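BolA (Coxiella burnetii, PDB 3TR3) is of unknown function but belongs to the BolA/IbaG family of stress-induced proteins and binds a cobalt ion in this crystal. Local coordinates at residues B[60-63]-B[64-68]; B[46-49]-B[50-54]; B[35-39]-B[40-44]; B[7-10]-B[11-15]. All coordinates share one frame; numbering follows the deposited sequence.

The contacts run along the chain in the order 4, 3, 2, 1: a first helix, the end of a strand with its following turn, a second helix, and a third helix leading to the metal. Contact 1 carries His67, which with His32 binds the cobalt ion; the side chain of Ile10 in contact 4 is about 14 Å from that ion. Contacts 1 and 4 have centres about 12 Å apart and touch through Ile66 CD1 and Ile10 CD1, at 3.5 Å. Contacts 2 and 3, with centres about 9 Å apart, meet where Val54 CG2 lies 3.8 Å from Phe42 CZ. Contacts 1 and 3 lie on opposite sides of the chain's centre.

Contact 1: residues B[60-63]-B[64-68]; sequences SHMQ and SDIHA. With CO (cobalt (II) ion), chain D.
His61 and Asp65, one helical turn apart in helix 59-65, join their side chains through a hydrogen bond between imidazole and carboxylate. Following His61 outward, CB and CG both stay about 4 Å from the carboxylate, CG being 4.0 Å from Asp65 OD2. CG lies anti to the carbonyl carbon (chi1 -63°), which places the ring, and the rotation about CB-CG then turns ND1 to Asp65 OD2, at 3.1 Å. The N-H points almost straight at the oxygen, at 170°, and the oxygen sits at the ring's edge, close to its plane. The carboxylate is turned 47° against the ring and receives the N-H on the anti side of OD2. CE1 of His61, next to ND1, is also 4.0 Å from Asp65 OD2, and the ring stacks on Trp13. Asp65 OD2 takes further weak bonds from a water that bridges to Ser60 OG and from Asn2 N.

The backbone beneath this pair widens: His61 O accepts from Asp65 N and also from Ile66 N, the latter at 2.9 Å, a pi-type turn. Past it, Ile66 turns inward toward Ile10 and Trp13 of helix 7-17. The bent selenomethionine Met62 crosses it at about a right angle, CE lying 4.1 Å from Ile66 CG2. The next residue, His67, turns away, and its NE2 binds the cobalt ion at 2.2 Å. The arrangement is a His-carboxylate pair on helix 59-65, followed by a metal ligand just before strand 68-74, where His32 supplies the second protein ligand.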
# COMPACT_ATOMS: atom_id res chain seq x y z
N SER B 60 17.55 -11.38 -5.22
CA SER B 60 17.35 -12.35 -6.27
C SER B 60 15.92 -12.34 -6.84
O SER B 60 15.69 -12.80 -7.95
CB SER B 60 17.72 -13.75 -5.77
OG SER B 60 16.77 -14.22 -4.84
N HIS B 61 14.96 -11.81 -6.06
CA HIS B 61 13.60 -11.66 -6.53
C HIS B 61 13.59 -10.75 -7.76
O HIS B 61 12.87 -11.01 -8.75
CB HIS B 61 12.70 -11.09 -5.42
CG HIS B 61 12.58 -12.00 -4.23
ND1 HIS B 61 12.11 -13.30 -4.32
CD2 HIS B 61 12.89 -11.80 -2.92
CE1 HIS B 61 12.13 -13.85 -3.13
NE2 HIS B 61 12.61 -12.97 -2.26
N MSE B 62 14.40 -9.70 -7.69
CA MSE B 62 14.51 -8.75 -8.78
C MSE B 62 15.21 -9.38 -9.97
O MSE B 62 14.96 -9.04 -11.13
CB MSE B 62 15.27 -7.49 -8.35
CG MSE B 62 15.05 -6.28 -9.27
SE MSE B 62 13.11 -5.79 -9.65
CE MSE B 62 13.01 -6.00 -11.59
N GLN B 63 16.09 -10.31 -9.70
CA GLN B 63 16.92 -10.82 -10.75
C GLN B 63 16.16 -11.84 -11.54
O GLN B 63 16.21 -11.84 -12.77
CB GLN B 63 18.21 -11.41 -10.16
CG GLN B 63 18.94 -12.36 -11.06
CD GLN B 63 20.16 -12.99 -10.37
OE1 GLN B 63 20.12 -13.30 -9.17
NE2 GLN B 63 21.25 -13.19 -11.15
N SER B 64 15.42 -12.69 -10.83
CA SER B 64 14.77 -13.87 -11.40
C SER B 64 13.22 -13.89 -11.43
O SER B 64 12.63 -14.50 -12.31
CB SER B 64 15.25 -15.13 -10.65
OG SER B 64 16.58 -15.41 -11.04
N ASP B 65 12.56 -13.24 -10.46
CA ASP B 65 11.10 -13.41 -10.29
C ASP B 65 10.24 -12.27 -10.83
O ASP B 65 9.15 -12.52 -11.34
CB ASP B 65 10.73 -13.60 -8.81
CG ASP B 65 11.43 -14.80 -8.19
OD1 ASP B 65 11.85 -15.73 -8.94
OD2 ASP B 65 11.53 -14.81 -6.95
N ILE B 66 10.74 -11.03 -10.70
CA ILE B 66 9.98 -9.84 -11.07
C ILE B 66 10.38 -9.37 -12.45
O ILE B 66 11.51 -8.93 -12.64
CB ILE B 66 10.20 -8.71 -10.05
CG1 ILE B 66 9.93 -9.18 -8.63
CG2 ILE B 66 9.37 -7.48 -10.38
CD1 ILE B 66 10.22 -8.11 -7.63
N HIS B 67 9.47 -9.47 -13.42
CA HIS B 67 9.77 -9.11 -14.79
C HIS B 67 10.00 -7.60 -14.95
O HIS B 67 10.99 -7.16 -15.56
CB HIS B 67 8.67 -9.70 -15.73
CG HIS B 67 8.57 -9.06 -17.08
ND1 HIS B 67 9.40 -9.38 -18.14
CD2 HIS B 67 7.68 -8.16 -17.57
CE1 HIS B 67 9.06 -8.67 -19.20
NE2 HIS B 67 8.02 -7.92 -18.88
N ALA B 68 9.11 -6.78 -14.39
CA ALA B 68 9.24 -5.32 -14.53
C ALA B 68 8.68 -4.62 -13.33
O ALA B 68 7.64 -5.03 -12.80
CB ALA B 68 8.56 -4.81 -15.80
CO CO D . 6.70 -7.04 -20.47
O HOH W 1 14.32 -15.88 -5.24

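Contact 2: residues B[46-49]-B[50-54]; sequences TALT and RHRLV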
# COMPACT_ATOMS: atom_id res chain seq x y z
N THR B 46 20.11 10.72 -5.20
CA THR B 46 19.45 10.94 -6.46
C THR B 46 18.35 9.88 -6.73
O THR B 46 18.33 8.79 -6.12
CB THR B 46 20.48 10.86 -7.59
OG1 THR B 46 20.93 9.50 -7.73
CG2 THR B 46 21.65 11.80 -7.29
N ALA B 47 17.45 10.20 -7.66
CA ALA B 47 16.37 9.27 -8.02
C ALA B 47 16.97 7.91 -8.43
O ALA B 47 16.47 6.85 -8.04
CB ALA B 47 15.53 9.83 -9.17
N LEU B 48 18.05 7.96 -9.20
CA LEU B 48 18.71 6.74 -9.65
C LEU B 48 19.21 5.89 -8.48
O LEU B 48 18.99 4.68 -8.44
CB LEU B 48 19.88 7.08 -10.57
CG LEU B 48 20.67 5.83 -10.96
CD1 LEU B 48 19.79 4.86 -11.78
CD2 LEU B 48 21.92 6.20 -11.70
N THR B 49 19.87 6.52 -7.52
CA THR B 49 20.30 5.83 -6.31
C THR B 49 19.14 5.28 -5.50
O THR B 49 19.22 4.16 -4.99
CB THR B 49 21.09 6.77 -5.40
OG1 THR B 49 22.28 7.14 -6.08
CG2 THR B 49 21.42 6.09 -4.09
N ARG B 50 18.08 6.07 -5.35
CA ARG B 50 16.93 5.65 -4.55
C ARG B 50 16.39 4.35 -5.14
O ARG B 50 16.19 3.37 -4.43
CB ARG B 50 15.84 6.71 -4.52
CG ARG B 50 16.14 7.95 -3.70
CD ARG B 50 15.16 9.06 -4.04
NE ARG B 50 15.46 10.25 -3.27
CZ ARG B 50 14.57 11.09 -2.75
NH1 ARG B 50 13.26 10.84 -2.92
NH2 ARG B 50 14.98 12.17 -2.05
N HIS B 51 16.24 4.35 -6.46
CA HIS B 51 15.75 3.17 -7.19
C HIS B 51 16.68 1.98 -7.05
O HIS B 51 16.22 0.87 -6.86
CB HIS B 51 15.49 3.49 -8.67
CG HIS B 51 14.35 4.43 -8.91
ND1 HIS B 51 13.72 4.55 -10.14
CD2 HIS B 51 13.72 5.32 -8.09
CE1 HIS B 51 12.77 5.46 -10.06
NE2 HIS B 51 12.76 5.95 -8.83
N ARG B 52 17.99 2.21 -7.12
CA ARG B 52 18.93 1.11 -7.00
C ARG B 52 18.93 0.45 -5.63
O ARG B 52 19.04 -0.79 -5.52
CB ARG B 52 20.33 1.53 -7.41
CG ARG B 52 20.42 1.68 -8.89
CD ARG B 52 21.68 2.36 -9.29
NE ARG B 52 21.88 2.23 -10.72
CZ ARG B 52 22.96 2.67 -11.37
NH1 ARG B 52 23.95 3.27 -10.71
NH2 ARG B 52 23.04 2.50 -12.69
N LEU B 53 18.80 1.26 -4.58
CA LEU B 53 18.70 0.69 -3.23
C LEU B 53 17.52 -0.31 -3.15
O LEU B 53 17.63 -1.37 -2.52
CB LEU B 53 18.55 1.78 -2.19
CG LEU B 53 19.87 2.39 -1.70
CD1 LEU B 53 19.63 3.52 -0.67
CD2 LEU B 53 20.80 1.28 -1.14
N VAL B 54 16.40 0.05 -3.80
CA VAL B 54 15.20 -0.75 -3.77
C VAL B 54 15.39 -2.05 -4.57
O VAL B 54 15.10 -3.15 -4.06
CB VAL B 54 13.95 0.05 -4.25
CG1 VAL B 54 12.78 -0.90 -4.42
CG2 VAL B 54 13.59 1.19 -3.27
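Leu48 lies across the guanidinium of Arg52 on the outer side of helix 47-57. Its CD2 stands over the centre of one face of the flat group, 3.7 Å from Arg52 CZ, while CD1 comes within 3.5 Å of Arg52 NE. The two chains meet obliquely: Leu48 CG is anti to the backbone N (chi1 175°), and the Arg52 chain, extended from CG to NE, passes beneath it. This is the loose side, where both residues are exposed and the leucine covers one face of a charged group, the two side chains meeting by packing alone.

The tighter side begins at the helix start. Thr46 is the N-cap, and its OG1 accepts from Thr49 N at 3.2 Å, the N-H being nearly straight at 169°. The backbone O of the same Thr46 receives Arg50 N at 2.8 Å, the first of four successive i to i+4 bonds, through Leu53 N on Thr49 O, in a helix that continues. This helix follows the turn after strand 32-38 and packs against strand 68-74 of the mixed sheet.

Arg50 and His51 lie close against carbonyls of the first turn. Arg50 CG is 3.4 Å from Thr46 O, and the extended chain carries the guanidinium past the helix start to Glu78, with which NH1 makes a salt bridge, and to Thr73 O; NE bonds to Gln45 O. His51 CD2 approaches Ala47 O at 3.1 Å, its ring lying oblique to that oxygen and resting toward Leu71 and Thr73 of strand 68-74. Val54 turns the same way, its side chain against Leu71 and Phe42.

Contact 3: residues B[35-39]-B[40-44]; sequences AVVLC and PTFEG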
# COMPACT_ATOMS: atom_id res chain seq x y z
N ALA B 35 5.39 0.49 -7.63
CA ALA B 35 5.47 0.59 -6.19
C ALA B 35 5.81 2.03 -5.81
O ALA B 35 6.55 2.70 -6.52
CB ALA B 35 6.52 -0.40 -5.64
N VAL B 36 5.22 2.51 -4.71
CA VAL B 36 5.53 3.81 -4.17
C VAL B 36 6.16 3.44 -2.85
O VAL B 36 5.56 2.69 -2.08
CB VAL B 36 4.30 4.70 -3.95
CG1 VAL B 36 4.71 6.08 -3.47
CG2 VAL B 36 3.45 4.80 -5.25
N VAL B 37 7.41 3.89 -2.66
CA VAL B 37 8.22 3.50 -1.51
C VAL B 37 8.63 4.75 -0.76
O VAL B 37 9.07 5.73 -1.37
CB VAL B 37 9.49 2.71 -1.93
CG1 VAL B 37 10.21 2.21 -0.69
CG2 VAL B 37 9.11 1.54 -2.80
N LEU B 38 8.40 4.73 0.56
CA LEU B 38 8.86 5.79 1.44
C LEU B 38 10.03 5.22 2.23
O LEU B 38 9.94 4.10 2.74
CB LEU B 38 7.75 6.31 2.39
CG LEU B 38 6.39 6.79 1.85
CD1 LEU B 38 5.53 7.64 2.85
CD2 LEU B 38 6.49 7.50 0.52
N CYS B 39 11.12 6.00 2.31
CA CYS B 39 12.28 5.67 3.13
C CYS B 39 13.08 6.96 3.46
O CYS B 39 13.42 7.72 2.54
CB CYS B 39 13.17 4.67 2.39
SG CYS B 39 14.40 3.89 3.44
N PRO B 40 13.36 7.21 4.76
CA PRO B 40 14.17 8.38 5.15
C PRO B 40 15.62 8.28 4.62
O PRO B 40 16.28 9.30 4.48
CB PRO B 40 14.13 8.35 6.69
CG PRO B 40 13.85 6.90 7.03
CD PRO B 40 12.94 6.42 5.93
N THR B 41 16.07 7.08 4.29
CA THR B 41 17.39 6.84 3.72
C THR B 41 17.57 7.48 2.32
O THR B 41 18.69 7.69 1.84
CB THR B 41 17.69 5.30 3.70
OG1 THR B 41 17.77 4.82 5.04
CG2 THR B 41 18.96 4.95 2.97
N PHE B 42 16.46 7.81 1.67
CA PHE B 42 16.53 8.44 0.34
C PHE B 42 16.94 9.91 0.48
O PHE B 42 17.22 10.57 -0.51
CB PHE B 42 15.20 8.35 -0.43
CG PHE B 42 14.71 6.94 -0.70
CD1 PHE B 42 15.58 5.88 -0.82
CD2 PHE B 42 13.34 6.69 -0.86
CE1 PHE B 42 15.10 4.59 -1.08
CE2 PHE B 42 12.86 5.41 -1.13
CZ PHE B 42 13.75 4.35 -1.24
N GLU B 43 16.95 10.44 1.70
CA GLU B 43 17.32 11.85 1.86
C GLU B 43 18.69 12.13 1.27
O GLU B 43 19.70 11.49 1.64
CB GLU B 43 17.25 12.29 3.32
CG GLU B 43 17.40 13.77 3.52
CD GLU B 43 16.26 14.59 2.94
OE1 GLU B 43 15.07 14.40 3.37
OE2 GLU B 43 16.56 15.43 2.04
N GLY B 44 18.74 13.05 0.30
CA GLY B 44 20.03 13.47 -0.28
C GLY B 44 20.51 12.54 -1.38
O GLY B 44 21.61 12.70 -1.89
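A 3-10 turn follows strand 32-38 here, and the side chains of Cys39 and Phe42 come together across it, where the chain leaves the sheet for helix 47-57. In this BolA-like fold the strand pairs with strands 22-28 and 68-74: Val37 bonds through its backbone to Lys72 and Tyr74.

Phe42 folds back toward the strand end. It keeps CG next to its own backbone N (chi1 -61°), and Cys39 CB stands over the ring centre, 3.7 Å from the centroid of Phe42 and only 13° off the ring normal, a CH-pi contact. The sulfur sits higher above the same face, with Cys39 SG 4.8 Å from that centroid, a more distant sulfur-aromatic contact. Beside the ring, Val37 lies across at about a right angle, its CG1 4.2 Å from Phe42 CZ, and Val37 O meets the ring at its edge, in plane, 3.8 Å from Phe42 CE2.

The backbone fixes the turn. Phe42 N bonds to Cys39 O at 3.2 Å, and the donor lies well above the carbonyl plane; Glu43 N bonds to Pro40 O. The ring is buried, with Val54 and Arg50 of helix 47-57 and Thr73 of strand 68-74 around it, so it joins turn, helix and sheet. Cys39 is buried too and touches Leu18 and Ser21. Its SG, anti to the backbone N, is turned toward the turn rather than the strand, lying 3.6 Å from Thr41 CB and making a weak bond with Thr41 N at 3.7 Å.

Contact 4: residues B[7-10]-B[11-15]; sequences THDI and KQWIE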
# COMPACT_ATOMS: atom_id res chain seq x y z
N THR B 7 1.36 -8.66 -5.41
CA THR B 7 1.67 -7.34 -4.90
C THR B 7 2.10 -7.39 -3.43
O THR B 7 2.86 -6.54 -2.99
CB THR B 7 0.51 -6.36 -5.06
OG1 THR B 7 -0.63 -6.87 -4.36
CG2 THR B 7 0.18 -6.18 -6.54
N HIS B 8 1.60 -8.36 -2.67
CA HIS B 8 1.95 -8.50 -1.24
C HIS B 8 3.41 -9.01 -1.10
O HIS B 8 4.08 -8.72 -0.12
CB HIS B 8 0.96 -9.46 -0.54
CG HIS B 8 1.08 -9.48 0.95
ND1 HIS B 8 0.83 -8.37 1.74
CD2 HIS B 8 1.40 -10.48 1.81
CE1 HIS B 8 0.99 -8.69 3.02
NE2 HIS B 8 1.33 -9.97 3.08
N ASP B 9 3.87 -9.80 -2.06
CA ASP B 9 5.27 -10.15 -2.17
C ASP B 9 6.14 -8.88 -2.31
O ASP B 9 7.08 -8.68 -1.56
CB ASP B 9 5.52 -11.05 -3.38
CG ASP B 9 4.97 -12.45 -3.19
OD1 ASP B 9 4.90 -12.94 -2.04
OD2 ASP B 9 4.61 -13.06 -4.22
N ILE B 10 5.83 -8.05 -3.30
CA ILE B 10 6.62 -6.89 -3.61
C ILE B 10 6.77 -6.07 -2.31
O ILE B 10 7.87 -5.61 -1.98
CB ILE B 10 5.95 -5.99 -4.69
CG1 ILE B 10 5.75 -6.72 -6.03
CG2 ILE B 10 6.75 -4.69 -4.90
CD1 ILE B 10 6.99 -7.24 -6.67
N LYS B 11 5.66 -5.94 -1.57
CA LYS B 11 5.61 -5.12 -0.37
C LYS B 11 6.40 -5.69 0.79
O LYS B 11 7.16 -4.95 1.46
CB LYS B 11 4.16 -4.86 0.05
CG LYS B 11 3.98 -4.54 1.53
CD LYS B 11 2.57 -4.02 1.80
CE LYS B 11 2.22 -4.13 3.28
NZ LYS B 11 2.75 -3.02 4.10
N GLN B 12 6.23 -6.99 1.05
CA GLN B 12 6.99 -7.66 2.08
C GLN B 12 8.52 -7.69 1.82
O GLN B 12 9.30 -7.47 2.74
CB GLN B 12 6.45 -9.07 2.32
CG GLN B 12 5.05 -9.07 2.95
CD GLN B 12 4.58 -10.46 3.38
OE1 GLN B 12 4.78 -11.46 2.67
NE2 GLN B 12 3.95 -10.53 4.56
N TRP B 13 8.93 -7.99 0.59
CA TRP B 13 10.33 -8.15 0.21
C TRP B 13 11.10 -6.83 0.35
O TRP B 13 12.20 -6.81 0.89
CB TRP B 13 10.46 -8.67 -1.22
CG TRP B 13 9.97 -10.08 -1.46
CD1 TRP B 13 9.83 -11.07 -0.52
CD2 TRP B 13 9.55 -10.65 -2.71
NE1 TRP B 13 9.36 -12.22 -1.11
CE2 TRP B 13 9.18 -11.99 -2.45
CE3 TRP B 13 9.46 -10.16 -4.02
CZ2 TRP B 13 8.71 -12.86 -3.46
CZ3 TRP B 13 9.00 -11.01 -5.02
CH2 TRP B 13 8.63 -12.35 -4.73
N ILE B 14 10.50 -5.74 -0.12
CA ILE B 14 11.15 -4.44 -0.04
C ILE B 14 11.25 -3.98 1.41
O ILE B 14 12.28 -3.49 1.82
CB ILE B 14 10.42 -3.39 -0.86
CG1 ILE B 14 10.43 -3.75 -2.35
CG2 ILE B 14 11.03 -2.03 -0.63
CD1 ILE B 14 9.53 -2.78 -3.20
N GLU B 15 10.19 -4.14 2.19
CA GLU B 15 10.25 -3.78 3.61
C GLU B 15 11.20 -4.66 4.44
O GLU B 15 11.70 -4.24 5.47
CB GLU B 15 8.86 -3.72 4.23
CG GLU B 15 7.97 -2.66 3.58
CD GLU B 15 6.53 -2.70 4.06
OE1 GLU B 15 6.12 -3.72 4.67
OE2 GLU B 15 5.80 -1.71 3.83
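In Asp9 and Trp13 alike CG stands opposite the carbonyl carbon (chi1 -71° and -68°), which lays the two side chains side by side on one face of helix 7-17. Asp9 CB stands over the six-membered ring of Trp13, 3.6 Å from its centroid, and the carboxylate plane is almost parallel to the indole, 6° apart. Asp9 O also sits above the indole, 3.2 Å from Trp13 CG, while accepting Trp13 N at 2.9 Å.

His8 takes the other course: its CG is anti to the backbone N, and Gln12 CG lies over one face of the imidazole, 4.0 Å from its centroid, with the ring and amide planes well tilted against each other. On the buried side Ile10 and Ile14 run parallel, Ile10 CG2 being 3.8 Å from Ile14 CD1. Lys11 NZ forms a salt bridge with Glu15 OE2, at 3.3 Å.

Thr7 OG1 bonds to Glu27 of the second subunit, to which His8 ND1 is bound weakly, so polar groups at the helix start reach the partner. The carboxylate of Asp9, held flat along the indole and bonded through OD2 to Asn2 ND2 and Thr6 N, is thus fixed in its rotation.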